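Local coordinates for DUF3809 domain-containing protein (Deinococcus radiodurans, PDB 3NQN), which is of unknown function but binds calcium and probably belongs to the Bet v 1-like group of helix-and-sheet folds, at residues 46-51 and 77-82; 107-112 and 149-154. All blocks are in the same frame, centred on the assembly; numbering follows the deposited sequence.

Contacts 1 and 2 illustrate how side chains touch within one curved sheet and between that sheet and its long helix. Contact 1 (46-51 with 77-82) stays within the sheet, between two strands that flank strand 60-73; contact 2 (107-112 with 149-154) leaves it to meet the C-terminal end of helix 122-153. Their centres lie about 13 Å apart, and their nearest atoms, about 5 Å apart, do not touch. The side chains of L79 and F109 each lie about 4 Å from bound methylpentanediol, probably from the crystallisation liquor. E7 and E141, which bind calcium in a crystal structure of this protein though none is bound to this chain here, are about 7 and 11 Å from the side chain of F109.

Contact 1. Residues 46-51 and 77-82; sequences EQVWGE and AELRPL
Q47 and L82 meet at about a right angle on one face of a Bet v 1-like antiparallel sheet, while V48 and L79 meet on the other, a worked example of how strands separated by a third can still touch through their side chains. Strand 60-73 runs between strands 47-56 and 76-81 and pairs with both, so the backbones here stand well apart: the closest CA atoms, those of V48 and L79, are 8.1 Å from each other. Q47 and L82 close the gap from both ends. L82 points toward the other segment, and Q47 stretches out, its CG beside the backbone N (chi1 -57°) and the chain beyond extended. Methyl CD1 of L82 lies over one face of the Q47 carboxamide, displaced from CD, 3.5 Å from Q47 NE2 and 3.7 Å from Q47 CD. The amide has its polar partner elsewhere: OE1 accepts a hydrogen bond from NE of R67, which should limit its rotation, and R67 also makes a cation-pi contact with W49.

The pair on the other face is wholly apolar. V48 is modelled in two conformers; in the one described here its CG2 is 4.2 Å from CD2 of L79, a contact that may not hold in the other. Both residues also touch I70 of the intervening strand. Within 77-82, alternation brings E78 and R80 together in a salt bridge, in which R80 grips the carboxylate side-on with two nitrogens: NE reaches E78 OE1 at 2.9 Å with an N-H...O angle of 162°, and NH2 reaches E78 OE2 at 3.1 Å, both oxygens being met from above the carboxylate plane.

Contact 2. Residues 107-112 and 149-154; sequences FAFQFQ and EGLAAG
The F107 ring receives L151 over one face, with methyl CD2 above its centre, a CH-pi contact whose modelled spacing is too short to be trusted in detail. The same methyl reaches the neighbouring F109 ring quite differently, at its edge and near its plane, where CD2 of L151 is 4.3 Å from CE2 of F109. F107 and L151 approach from opposite directions, strand side chain against helix side chain, and F107 also meets F10 of strand 5-13, the two ring planes inclined by about 20°.

Strand alternation puts F107, F109 and F111 on the face of the sheet that covers the long C-terminal helix, as in Bet v 1-like folds, in which the sheet wraps around such a helix. Earlier in the helix F109 touches L147, and F111 packs on L140, A144 and L147. L151 itself also touches F10 and L12, which lets a residue near the helix end reach two adjoining strands. On the other side of strand 104-114, Q110 OE1 accepts a hydrogen bond from Q96. At the C-terminal end of the helix, A153 N bonds to E149 O at 2.9 Å and G154 N to L151 O at 3.0 Å.

Contact 1. Residues 46-51 and 77-82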
ATOM      1  N   GLU A  46       6.120  -8.851 -20.476  1.00 44.63           N
ATOM      2  CA  GLU A  46       7.533  -9.000 -20.137  1.00 44.05           C
ATOM      3  C   GLU A  46       7.725  -9.362 -18.667  1.00 41.17           C
ATOM      4  O   GLU A  46       8.558 -10.188 -18.329  1.00 35.85           O
ATOM      5  CB  GLU A  46       8.282  -7.705 -20.444  1.00 46.78           C
ATOM      6  CG  GLU A  46       8.482  -7.461 -21.942  1.00 56.25           C
ATOM      7  CD  GLU A  46       9.442  -8.466 -22.557  1.00 66.12           C
ATOM      8  OE1 GLU A  46      10.671  -8.287 -22.402  1.00 74.58           O
ATOM      9  OE2 GLU A  46       8.967  -9.433 -23.193  1.00 71.61           O
ATOM     10  N   GLN A  47       6.996  -8.685 -17.799  1.00 39.56           N
ATOM     11  CA  GLN A  47       7.056  -8.957 -16.397  1.00 39.39           C
ATOM     12  C   GLN A  47       5.657  -9.101 -15.836  1.00 38.15           C
ATOM     13  O   GLN A  47       4.678  -8.676 -16.452  1.00 40.94           O
ATOM     14  CB  GLN A  47       7.801  -7.829 -15.671  1.00 40.58           C
ATOM     15  CG  GLN A  47       9.201  -7.594 -16.213  1.00 44.50           C
ATOM     16  CD  GLN A  47       9.948  -6.485 -15.493  1.00 50.24           C
ATOM     17  OE1 GLN A  47       9.379  -5.754 -14.678  1.00 45.16           O
ATOM     18  NE2 GLN A  47      11.229  -6.351 -15.801  1.00 57.09           N
ATOM     19  N   VAL A  48       5.578  -9.749 -14.691  1.00 36.24           N
ATOM     20  CA  VAL A  48       4.333  -9.908 -13.956  0.50 35.20           C
ATOM     21  C   VAL A  48       4.548  -9.309 -12.568  1.00 34.27           C
ATOM     22  O   VAL A  48       5.650  -9.427 -11.992  1.00 32.52           O
ATOM     23  CB  VAL A  48       3.933 -11.410 -13.830  0.50 35.56           C
ATOM     24  CG1 VAL A  48       2.691 -11.572 -12.951  0.50 35.79           C
ATOM     25  CG2 VAL A  48       3.700 -12.027 -15.221  0.50 33.99           C
ATOM     26  N   TRP A  49       3.531  -8.646 -12.037  1.00 33.31           N
ATOM     27  CA  TRP A  49       3.644  -8.041 -10.709  1.00 33.42           C
ATOM     28  C   TRP A  49       2.324  -8.036  -9.949  1.00 32.84           C
ATOM     29  O   TRP A  49       1.246  -8.236 -10.527  1.00 33.11           O
ATOM     30  CB  TRP A  49       4.221  -6.624 -10.791  1.00 35.56           C
ATOM     31  CG  TRP A  49       3.409  -5.658 -11.617  1.00 39.56           C
ATOM     32  CD1 TRP A  49       2.440  -4.799 -11.169  1.00 43.94           C
ATOM     33  CD2 TRP A  49       3.519  -5.439 -13.027  1.00 46.97           C
ATOM     34  NE1 TRP A  49       1.931  -4.067 -12.223  1.00 43.80           N
ATOM     35  CE2 TRP A  49       2.575  -4.441 -13.372  1.00 48.68           C
ATOM     36  CE3 TRP A  49       4.312  -5.998 -14.036  1.00 43.26           C
ATOM     37  CZ2 TRP A  49       2.414  -3.986 -14.680  1.00 51.92           C
ATOM     38  CZ3 TRP A  49       4.146  -5.548 -15.337  1.00 44.34           C
ATOM     39  CH2 TRP A  49       3.204  -4.549 -15.647  1.00 50.10           C
ATOM     40  N   GLY A  50       2.420  -7.805  -8.646  1.00 31.58           N
ATOM     41  CA  GLY A  50       1.265  -7.811  -7.786  1.00 33.40           C
ATOM     42  C   GLY A  50       1.699  -7.687  -6.353  1.00 32.99           C
ATOM     43  O   GLY A  50       2.781  -7.178  -6.073  1.00 30.58           O
ATOM     44  N   GLU A  51       0.878  -8.186  -5.439  1.00 31.76           N
ATOM     45  CA  GLU A  51       1.201  -8.090  -4.025  1.00 33.78           C
ATOM     46  C   GLU A  51       0.542  -9.200  -3.226  1.00 33.05           C
ATOM     47  O   GLU A  51      -0.489  -9.733  -3.623  1.00 33.28           O
ATOM     48  CB  GLU A  51       0.783  -6.697  -3.487  1.00 34.84           C
ATOM     49  CG  GLU A  51      -0.696  -6.387  -3.681  1.00 45.42           C
ATOM     50  CD  GLU A  51      -1.040  -4.890  -3.613  1.00 50.57           C
ATOM     51  OE1 GLU A  51      -0.127  -4.030  -3.589  1.00 52.11           O
ATOM     52  OE2 GLU A  51      -2.241  -4.584  -3.616  1.00 56.29           O
ATOM     53  N   ALA A  77       7.708 -22.087 -19.574  1.00 30.60           N
ATOM     54  CA  ALA A  77       8.067 -20.741 -19.159  1.00 30.57           C
ATOM     55  C   ALA A  77       8.418 -20.733 -17.689  1.00 29.53           C
ATOM     56  O   ALA A  77       8.039 -21.649 -16.938  1.00 28.72           O
ATOM     57  CB  ALA A  77       6.893 -19.779 -19.416  1.00 29.72           C
ATOM     58  N   GLU A  78       9.124 -19.688 -17.273  1.00 29.30           N
ATOM     59  CA  GLU A  78       9.449 -19.469 -15.866  1.00 27.73           C
ATOM     60  C   GLU A  78       9.111 -18.051 -15.463  1.00 30.13           C
ATOM     61  O   GLU A  78       9.017 -17.150 -16.314  1.00 30.09           O
ATOM     62  CB  GLU A  78      10.948 -19.606 -15.620  1.00 29.40           C
ATOM     63  CG  GLU A  78      11.536 -20.948 -15.831  1.00 29.90           C
ATOM     64  CD  GLU A  78      13.040 -20.930 -15.630  1.00 36.35           C
ATOM     65  OE1 GLU A  78      13.517 -20.301 -14.639  1.00 32.60           O
ATOM     66  OE2 GLU A  78      13.743 -21.536 -16.443  1.00 47.63           O
ATOM     67  N   LEU A  79       8.954 -17.855 -14.154  1.00 29.81           N
ATOM     68  CA  LEU A  79       8.993 -16.524 -13.548  1.00 31.62           C
ATOM     69  C   LEU A  79      10.276 -16.456 -12.750  1.00 31.83           C
ATOM     70  O   LEU A  79      10.568 -17.354 -11.941  1.00 33.42           O
ATOM     71  CB  LEU A  79       7.814 -16.287 -12.600  1.00 31.10           C
ATOM     72  CG  LEU A  79       6.420 -16.255 -13.215  1.00 33.82           C
ATOM     73  CD1 LEU A  79       5.417 -15.928 -12.152  1.00 27.86           C
ATOM     74  CD2 LEU A  79       6.339 -15.243 -14.368  1.00 27.21           C
ATOM     75  N   ARG A  80      11.058 -15.422 -12.998  1.00 31.43           N
ATOM     76  CA  ARG A  80      12.277 -15.175 -12.252  1.00 31.98           C
ATOM     77  C   ARG A  80      12.152 -13.824 -11.531  1.00 30.84           C
ATOM     78  O   ARG A  80      11.891 -12.823 -12.152  1.00 31.90           O
ATOM     79  CB  ARG A  80      13.466 -15.195 -13.178  1.00 35.51           C
ATOM     80  CG  ARG A  80      13.737 -16.565 -13.723  1.00 31.55           C
ATOM     81  CD  ARG A  80      14.942 -16.596 -14.613  1.00 36.76           C
ATOM     82  NE  ARG A  80      15.070 -17.900 -15.254  1.00 37.85           N
ATOM     83  CZ  ARG A  80      15.794 -18.133 -16.342  1.00 49.96           C
ATOM     84  NH1 ARG A  80      16.473 -17.144 -16.927  1.00 52.58           N
ATOM     85  NH2 ARG A  80      15.845 -19.351 -16.848  1.00 52.88           N
ATOM     86  N   PRO A  81      12.288 -13.832 -10.188  1.00 33.15           N
ATOM     87  CA  PRO A  81      11.991 -12.669  -9.355  1.00 33.54           C
ATOM     88  C   PRO A  81      12.957 -11.530  -9.508  1.00 33.32           C
ATOM     89  O   PRO A  81      14.149 -11.751  -9.723  1.00 32.65           O
ATOM     90  CB  PRO A  81      12.087 -13.232  -7.927  1.00 34.26           C
ATOM     91  CG  PRO A  81      13.023 -14.346  -8.028  1.00 36.36           C
ATOM     92  CD  PRO A  81      12.761 -14.966  -9.378  1.00 33.19           C
ATOM     93  N   LEU A  82      12.434 -10.315  -9.425  1.00 33.21           N
ATOM     94  CA  LEU A  82      13.270  -9.127  -9.417  1.00 34.85           C
ATOM     95  C   LEU A  82      13.432  -8.642  -7.986  1.00 34.35           C
ATOM     96  O   LEU A  82      12.527  -8.781  -7.157  1.00 32.64           O
ATOM     97  CB  LEU A  82      12.672  -8.034 -10.294  1.00 37.31           C
ATOM     98  CG  LEU A  82      12.533  -8.416 -11.772  1.00 43.56           C
ATOM     99  CD1 LEU A  82      12.091  -7.220 -12.571  1.00 52.13           C
ATOM    100  CD2 LEU A  82      13.859  -8.980 -12.314  1.00 47.08           C
TER

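Contact 2. Residues 107-112 and 149-154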
ATOM      1  N   PHE A 107       4.226 -27.966 -12.576  1.00 25.79           N
ATOM      2  CA  PHE A 107       4.479 -26.660 -12.005  1.00 25.39           C
ATOM      3  C   PHE A 107       5.273 -26.793 -10.717  1.00 27.41           C
ATOM      4  O   PHE A 107       5.098 -27.752  -9.969  1.00 26.20           O
ATOM      5  CB  PHE A 107       3.151 -25.967 -11.680  1.00 27.06           C
ATOM      6  CG  PHE A 107       2.300 -25.697 -12.876  1.00 29.16           C
ATOM      7  CD1 PHE A 107       2.423 -24.506 -13.569  1.00 28.22           C
ATOM      8  CD2 PHE A 107       1.352 -26.634 -13.308  1.00 30.75           C
ATOM      9  CE1 PHE A 107       1.639 -24.251 -14.700  1.00 30.05           C
ATOM     10  CE2 PHE A 107       0.565 -26.384 -14.418  1.00 25.82           C
ATOM     11  CZ  PHE A 107       0.706 -25.188 -15.117  1.00 29.73           C
ATOM     12  N   ALA A 108       6.153 -25.819 -10.484  1.00 26.55           N
ATOM     13  CA  ALA A 108       6.840 -25.642  -9.226  1.00 27.03           C
ATOM     14  C   ALA A 108       6.906 -24.128  -8.963  1.00 26.97           C
ATOM     15  O   ALA A 108       7.315 -23.350  -9.854  1.00 26.49           O
ATOM     16  CB  ALA A 108       8.256 -26.225  -9.290  1.00 26.42           C
ATOM     17  N   PHE A 109       6.481 -23.716  -7.778  1.00 23.58           N
ATOM     18  CA  PHE A 109       6.556 -22.309  -7.362  1.00 26.43           C
ATOM     19  C   PHE A 109       7.302 -22.171  -6.075  1.00 28.42           C
ATOM     20  O   PHE A 109       7.208 -23.039  -5.202  1.00 27.34           O
ATOM     21  CB  PHE A 109       5.170 -21.729  -7.186  1.00 29.08           C
ATOM     22  CG  PHE A 109       4.439 -21.546  -8.467  1.00 25.35           C
ATOM     23  CD1 PHE A 109       4.583 -20.377  -9.197  1.00 30.29           C
ATOM     24  CD2 PHE A 109       3.657 -22.566  -8.984  1.00 25.71           C
ATOM     25  CE1 PHE A 109       3.949 -20.210 -10.400  1.00 31.71           C
ATOM     26  CE2 PHE A 109       3.007 -22.401 -10.190  1.00 31.86           C
ATOM     27  CZ  PHE A 109       3.163 -21.212 -10.903  1.00 30.79           C
ATOM     28  N   GLN A 110       8.079 -21.093  -5.957  1.00 29.36           N
ATOM     29  CA  GLN A 110       8.803 -20.798  -4.701  1.00 29.66           C
ATOM     30  C   GLN A 110       8.569 -19.330  -4.327  1.00 32.02           C
ATOM     31  O   GLN A 110       8.490 -18.459  -5.202  1.00 30.46           O
ATOM     32  CB  GLN A 110      10.310 -21.097  -4.814  1.00 30.98           C
ATOM     33  CG  GLN A 110      10.666 -22.482  -5.405  1.00 33.86           C
ATOM     34  CD  GLN A 110      10.608 -22.518  -6.929  1.00 30.50           C
ATOM     35  OE1 GLN A 110      10.982 -21.567  -7.595  1.00 28.80           O
ATOM     36  NE2 GLN A 110      10.148 -23.628  -7.478  1.00 25.29           N
ATOM     37  N   PHE A 111       8.366 -19.086  -3.029  1.00 29.65           N
ATOM     38  CA  PHE A 111       8.128 -17.752  -2.512  1.00 31.79           C
ATOM     39  C   PHE A 111       9.079 -17.485  -1.390  1.00 34.58           C
ATOM     40  O   PHE A 111       9.326 -18.357  -0.557  1.00 33.72           O
ATOM     41  CB  PHE A 111       6.707 -17.621  -1.954  1.00 32.33           C
ATOM     42  CG  PHE A 111       5.648 -17.852  -2.948  1.00 30.88           C
ATOM     43  CD1 PHE A 111       5.186 -19.147  -3.204  1.00 31.24           C
ATOM     44  CD2 PHE A 111       5.054 -16.791  -3.605  1.00 35.17           C
ATOM     45  CE1 PHE A 111       4.180 -19.363  -4.110  1.00 34.01           C
ATOM     46  CE2 PHE A 111       4.044 -17.003  -4.502  1.00 31.46           C
ATOM     47  CZ  PHE A 111       3.602 -18.299  -4.761  1.00 33.33           C
ATOM     48  N   GLN A 112       9.623 -16.272  -1.365  1.00 34.59           N
ATOM     49  CA  GLN A 112      10.504 -15.851  -0.292  0.50 35.37           C
ATOM     50  C   GLN A 112      10.081 -14.436   0.140  1.00 35.71           C
ATOM     51  O   GLN A 112       9.938 -13.549  -0.688  1.00 38.62           O
ATOM     52  CB  GLN A 112      11.971 -15.872  -0.769  0.50 35.27           C
ATOM     53  CG  GLN A 112      12.996 -15.283   0.227  0.50 39.48           C
ATOM     54  CD  GLN A 112      13.439 -16.270   1.293  0.50 45.22           C
ATOM     55  OE1 GLN A 112      13.541 -17.472   1.042  0.50 50.43           O
ATOM     56  NE2 GLN A 112      13.753 -15.759   2.476  0.50 48.24           N
ATOM     57  N   GLU A 149      -5.272 -25.314  -6.947  1.00 32.06           N
ATOM     58  CA  GLU A 149      -6.667 -24.956  -7.131  1.00 31.84           C
ATOM     59  C   GLU A 149      -6.783 -23.798  -8.134  1.00 34.15           C
ATOM     60  O   GLU A 149      -7.562 -23.859  -9.093  1.00 32.36           O
ATOM     61  CB  GLU A 149      -7.266 -24.536  -5.773  1.00 32.23           C
ATOM     62  CG  GLU A 149      -8.758 -24.160  -5.816  1.00 35.05           C
ATOM     63  CD  GLU A 149      -9.292 -23.705  -4.468  1.00 36.12           C
ATOM     64  OE1 GLU A 149      -8.582 -22.950  -3.745  1.00 39.94           O
ATOM     65  OE2 GLU A 149     -10.442 -24.082  -4.140  1.00 35.93           O
ATOM     66  N   GLY A 150      -5.951 -22.771  -7.938  1.00 34.92           N
ATOM     67  CA  GLY A 150      -5.952 -21.588  -8.797  1.00 33.94           C
ATOM     68  C   GLY A 150      -5.575 -21.865 -10.230  1.00 35.34           C
ATOM     69  O   GLY A 150      -6.236 -21.393 -11.143  1.00 33.78           O
ATOM     70  N   LEU A 151      -4.487 -22.599 -10.445  1.00 33.29           N
ATOM     71  CA  LEU A 151      -4.112 -22.949 -11.795  1.00 34.94           C
ATOM     72  C   LEU A 151      -5.193 -23.808 -12.454  1.00 36.03           C
ATOM     73  O   LEU A 151      -5.530 -23.594 -13.612  1.00 33.60           O
ATOM     74  CB  LEU A 151      -2.742 -23.645 -11.855  1.00 35.11           C
ATOM     75  CG  LEU A 151      -1.577 -22.676 -12.110  1.00 39.77           C
ATOM     76  CD1 LEU A 151      -1.256 -21.862 -10.864  1.00 39.26           C
ATOM     77  CD2 LEU A 151      -0.397 -23.398 -12.561  1.00 48.28           C
ATOM     78  N   ALA A 152      -5.752 -24.762 -11.711  1.00 36.12           N
ATOM     79  CA  ALA A 152      -6.803 -25.631 -12.274  1.00 38.03           C
ATOM     80  C   ALA A 152      -8.024 -24.803 -12.705  1.00 38.25           C
ATOM     81  O   ALA A 152      -8.604 -25.055 -13.750  1.00 40.01           O
ATOM     82  CB  ALA A 152      -7.206 -26.722 -11.277  1.00 36.42           C
ATOM     83  N   ALA A 153      -8.357 -23.776 -11.922  1.00 38.06           N
ATOM     84  CA  ALA A 153      -9.477 -22.883 -12.244  1.00 37.66           C
ATOM     85  C   ALA A 153      -9.290 -22.148 -13.586  1.00 37.13           C
ATOM     86  O   ALA A 153     -10.247 -21.717 -14.180  1.00 37.20           O
ATOM     87  CB  ALA A 153      -9.693 -21.893 -11.133  1.00 35.88           C
ATOM     88  N   GLY A 154      -8.056 -22.019 -14.064  1.00 35.59           N
ATOM     89  CA  GLY A 154      -7.817 -21.341 -15.342  1.00 34.31           C
ATOM     90  C   GLY A 154      -8.016 -22.219 -16.579  1.00 36.34           C
ATOM     91  O   GLY A 154      -8.032 -21.716 -17.701  1.00 34.52           O
TER